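PDB 5YKR: probable aminotransferase from Pseudomonas aeruginosa, which is a probable class-III aminotransferase of the pyridoxal-phosphate-dependent enzyme superfamily, its cofactor held on a lysine. Local coordinates for residues L130-A142 with S294-W308. Residues are numbered along the deposited sequence; the frame is centred on the assembly and turned at random. Where two conformers were deposited one is given.
Sequences LPYWQVTTSATDA and SAVWGCSQAQAERIW
Y132 O is gripped from strand 295-299 by C299 N, 2.8 Å away and nearly in line with the carbonyl, and by a CA-H...O contact from G298 CA. Y132 N gives a second, weak bond to C299 O; the pair opens an antiparallel ladder that runs on through the hydrogen-bonded pairs Q134-W297 and T136-A295. At the non-hydrogen-bonded pair W133-G298 the CA atoms are 4.2 Å apart, and the missing side chain of G298 lets the indole of W133 settle over its CA, 3.5 Å from the centroid of the six-membered ring, a CH-pi contact. W133 NE1 donates to L130 O, which helps fix the indole's rotation. On the other face of the sheet W297 takes Q134 CB over its ring and T136 CG2 at its edge, while A142 CB comes within 3.8 Å of W297 CD1. W297 CG lies between its backbone N and carbonyl carbon (chi1 65°), which sets the indole alongside Q134. Farther along, W308 turns its edge to the face of Y132 in a T-shaped pair, planes at 79°, and A304 CB touches Y132 CD2 at 3.6 Å. S138 and S300 N-cap the following helices; on the first, T140 OG1 hydrogen-bonds OP3 of LLP286. Q134 NE2 donates to A45 O and W308 NE1 to L42 O of the second subunit, which also makes backbone hydrogen bonds with W133 and V135. Strand 132-136 is one of two edge strands, within the chain, of the seven-stranded large-domain sheet of fold type I enzymes; strand 295-299 joins it to strand 281-284, helix 333-346 packs on V135 and V296, and helix 139-154 on W297.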
# COMPACT_ATOMS: atom_id res chain seq x y z
N LEU A 130 14.70 17.68 5.50
CA LEU A 130 14.82 16.74 6.57
C LEU A 130 15.85 15.68 6.14
O LEU A 130 15.86 15.27 4.96
CB LEU A 130 13.49 16.10 6.92
CG LEU A 130 12.41 16.98 7.50
CD1 LEU A 130 11.13 16.19 7.76
CD2 LEU A 130 12.85 17.61 8.77
N PRO A 131 16.64 15.17 7.09
CA PRO A 131 17.74 14.34 6.69
C PRO A 131 17.47 12.86 6.39
O PRO A 131 18.19 12.30 5.57
CB PRO A 131 18.72 14.42 7.87
CG PRO A 131 17.87 14.82 9.03
CD PRO A 131 16.82 15.69 8.47
N TYR A 132 16.45 12.23 7.00
CA TYR A 132 16.31 10.78 6.92
C TYR A 132 14.95 10.38 6.37
O TYR A 132 13.94 10.92 6.79
CB TYR A 132 16.46 10.14 8.31
CG TYR A 132 17.85 10.33 8.88
CD1 TYR A 132 18.92 9.56 8.45
CD2 TYR A 132 18.06 11.26 9.85
CE1 TYR A 132 20.21 9.79 8.91
CE2 TYR A 132 19.32 11.51 10.35
CZ TYR A 132 20.40 10.77 9.91
OH TYR A 132 21.65 10.95 10.41
N TRP A 133 14.96 9.38 5.47
CA TRP A 133 13.76 9.02 4.71
C TRP A 133 13.54 7.51 4.71
O TRP A 133 14.44 6.70 5.00
CB TRP A 133 13.93 9.52 3.25
CG TRP A 133 14.02 11.00 3.24
CD1 TRP A 133 15.12 11.75 3.53
CD2 TRP A 133 12.92 11.93 3.14
NE1 TRP A 133 14.78 13.09 3.59
CE2 TRP A 133 13.44 13.21 3.39
CE3 TRP A 133 11.56 11.79 2.84
CZ2 TRP A 133 12.63 14.37 3.35
CZ3 TRP A 133 10.76 12.94 2.82
CH2 TRP A 133 11.30 14.21 3.09
N GLN A 134 12.30 7.14 4.38
CA GLN A 134 11.89 5.77 4.08
C GLN A 134 10.83 5.83 2.99
O GLN A 134 10.22 6.88 2.75
CB GLN A 134 11.32 5.08 5.33
CG GLN A 134 12.31 4.76 6.43
CD GLN A 134 13.26 3.62 6.11
OE1 GLN A 134 12.96 2.47 6.44
NE2 GLN A 134 14.47 3.94 5.51
N VAL A 135 10.59 4.72 2.32
CA VAL A 135 9.57 4.58 1.27
C VAL A 135 8.53 3.57 1.66
O VAL A 135 8.86 2.53 2.25
CB VAL A 135 10.22 4.15 -0.06
CG1 VAL A 135 9.22 3.97 -1.19
CG2 VAL A 135 11.30 5.11 -0.46
N THR A 136 7.29 3.87 1.34
CA THR A 136 6.15 2.96 1.52
C THR A 136 5.44 2.73 0.17
O THR A 136 5.80 3.35 -0.84
CB THR A 136 5.17 3.48 2.55
OG1 THR A 136 4.58 4.66 2.00
CG2 THR A 136 5.80 3.73 3.91
N THR A 137 4.37 1.94 0.19
CA THR A 137 3.53 1.77 -1.04
C THR A 137 2.33 2.70 -1.09
O THR A 137 1.57 2.62 -2.05
CB THR A 137 3.14 0.29 -1.22
OG1 THR A 137 2.45 -0.18 -0.09
CG2 THR A 137 4.35 -0.57 -1.44
N SER A 138 2.16 3.56 -0.09
CA SER A 138 1.06 4.57 -0.12
C SER A 138 1.25 5.62 0.97
O SER A 138 1.89 5.38 1.98
CB SER A 138 -0.28 3.89 0.14
OG SER A 138 -0.38 3.40 1.48
N ALA A 139 0.64 6.78 0.76
CA ALA A 139 0.61 7.80 1.78
C ALA A 139 -0.04 7.29 3.06
O ALA A 139 0.40 7.61 4.15
CB ALA A 139 -0.08 9.06 1.29
N THR A 140 -1.12 6.52 2.92
CA THR A 140 -1.72 5.93 4.11
C THR A 140 -0.69 5.19 4.95
O THR A 140 -0.63 5.39 6.19
CB THR A 140 -2.83 4.94 3.72
OG1 THR A 140 -3.93 5.65 3.14
CG2 THR A 140 -3.32 4.18 4.92
N ASP A 141 0.10 4.35 4.31
CA ASP A 141 1.05 3.55 5.06
C ASP A 141 2.14 4.42 5.68
O ASP A 141 2.58 4.16 6.79
CB ASP A 141 1.67 2.49 4.17
CG ASP A 141 0.77 1.32 3.93
OD1 ASP A 141 -0.37 1.27 4.47
OD2 ASP A 141 1.25 0.40 3.21
N ALA A 142 2.59 5.46 4.96
CA ALA A 142 3.53 6.39 5.55
C ALA A 142 2.97 6.98 6.85
O ALA A 142 3.62 6.98 7.90
CB ALA A 142 3.95 7.47 4.57
N SER A 294 3.14 4.46 -4.22
CA SER A 294 4.36 4.87 -3.50
C SER A 294 4.08 6.04 -2.59
O SER A 294 3.10 6.79 -2.79
CB SER A 294 5.46 5.30 -4.47
OG SER A 294 5.76 4.41 -5.52
N ALA A 295 4.93 6.18 -1.58
CA ALA A 295 5.04 7.42 -0.83
C ALA A 295 6.42 7.46 -0.20
O ALA A 295 7.09 6.41 -0.07
CB ALA A 295 3.96 7.52 0.26
N VAL A 296 6.83 8.67 0.23
CA VAL A 296 7.99 8.82 1.05
C VAL A 296 7.60 9.46 2.37
O VAL A 296 6.61 10.23 2.45
CB VAL A 296 9.08 9.69 0.36
CG1 VAL A 296 9.62 8.98 -0.88
CG2 VAL A 296 8.58 11.10 0.01
N TRP A 297 8.38 9.19 3.41
CA TRP A 297 8.31 9.95 4.61
C TRP A 297 9.69 10.26 5.10
O TRP A 297 10.59 9.45 4.94
CB TRP A 297 7.43 9.32 5.66
CG TRP A 297 7.83 8.06 6.22
CD1 TRP A 297 7.44 6.83 5.82
CD2 TRP A 297 8.66 7.90 7.37
NE1 TRP A 297 7.99 5.88 6.66
CE2 TRP A 297 8.75 6.50 7.62
CE3 TRP A 297 9.35 8.79 8.22
CZ2 TRP A 297 9.50 5.97 8.67
CZ3 TRP A 297 10.09 8.25 9.27
CH2 TRP A 297 10.13 6.89 9.50
N GLY A 298 9.81 11.41 5.71
CA GLY A 298 11.08 11.90 6.24
C GLY A 298 10.97 12.39 7.66
O GLY A 298 9.87 12.69 8.11
N CYS A 299 12.11 12.41 8.36
CA CYS A 299 12.12 12.93 9.72
C CYS A 299 13.39 13.65 10.03
O CYS A 299 14.43 13.48 9.37
CB CYS A 299 11.88 11.82 10.72
SG CYS A 299 13.21 10.59 10.89
N SER A 300 13.29 14.49 11.05
CA SER A 300 14.47 15.24 11.54
C SER A 300 15.49 14.31 12.17
O SER A 300 15.18 13.18 12.57
CB SER A 300 14.05 16.28 12.56
OG SER A 300 13.66 15.63 13.77
N GLN A 301 16.73 14.78 12.29
CA GLN A 301 17.73 14.01 13.01
C GLN A 301 17.31 13.76 14.46
O GLN A 301 17.57 12.68 14.99
CB GLN A 301 19.10 14.70 12.97
CG GLN A 301 20.17 13.92 13.76
CD GLN A 301 21.57 14.37 13.54
OE1 GLN A 301 22.00 14.59 12.45
NE2 GLN A 301 22.31 14.34 14.62
N ALA A 302 16.69 14.74 15.13
CA ALA A 302 16.27 14.55 16.50
C ALA A 302 15.26 13.41 16.63
O ALA A 302 15.36 12.57 17.55
CB ALA A 302 15.70 15.86 17.07
N GLN A 303 14.34 13.32 15.68
CA GLN A 303 13.39 12.21 15.71
C GLN A 303 14.09 10.88 15.41
O GLN A 303 13.80 9.85 16.03
CB GLN A 303 12.22 12.44 14.74
CG GLN A 303 11.33 13.62 15.02
CD GLN A 303 10.78 13.65 16.42
OE1 GLN A 303 10.22 12.66 16.90
NE2 GLN A 303 10.87 14.82 17.07
N ALA A 304 14.98 10.89 14.41
CA ALA A 304 15.72 9.68 14.04
C ALA A 304 16.46 9.11 15.26
O ALA A 304 16.40 7.90 15.52
CB ALA A 304 16.68 9.96 12.89
N GLU A 305 17.12 9.96 16.06
CA GLU A 305 17.85 9.45 17.20
C GLU A 305 16.92 8.83 18.24
O GLU A 305 17.28 7.83 18.89
CB GLU A 305 18.76 10.53 17.82
CG GLU A 305 19.91 10.88 16.89
CD GLU A 305 20.85 11.88 17.41
OE1 GLU A 305 20.68 12.26 18.60
OE2 GLU A 305 21.82 12.24 16.69
N ARG A 306 15.73 9.37 18.40
CA ARG A 306 14.75 8.79 19.33
C ARG A 306 14.22 7.46 18.81
O ARG A 306 14.09 6.50 19.55
CB ARG A 306 13.64 9.75 19.59
CG ARG A 306 14.30 10.87 20.43
CD ARG A 306 13.42 11.95 20.81
NE ARG A 306 12.53 11.59 21.86
CZ ARG A 306 11.75 12.47 22.43
NH1 ARG A 306 11.77 13.71 21.99
NH2 ARG A 306 10.94 12.12 23.40
N ILE A 307 14.01 7.38 17.50
CA ILE A 307 13.56 6.13 16.88
C ILE A 307 14.63 5.04 16.98
O ILE A 307 14.34 3.89 17.38
CB ILE A 307 13.16 6.36 15.41
CG1 ILE A 307 11.92 7.23 15.35
CG2 ILE A 307 12.99 5.03 14.65
CD1 ILE A 307 11.60 7.79 13.96
N TRP A 308 15.88 5.38 16.67
CA TRP A 308 16.94 4.36 16.74
C TRP A 308 17.12 3.79 18.15
O TRP A 308 17.44 2.60 18.31
CB TRP A 308 18.23 4.94 16.25
CG TRP A 308 18.22 5.31 14.77
CD1 TRP A 308 17.63 4.64 13.74
CD2 TRP A 308 18.96 6.38 14.19
NE1 TRP A 308 17.89 5.30 12.56
CE2 TRP A 308 18.73 6.35 12.81
CE3 TRP A 308 19.77 7.38 14.71
CZ2 TRP A 308 19.29 7.29 11.95
CZ3 TRP A 308 20.32 8.30 13.83
CH2 TRP A 308 20.09 8.24 12.48
O HOH W 1 21.81 14.08 9.91
O HOH W 2 -0.16 7.32 -2.03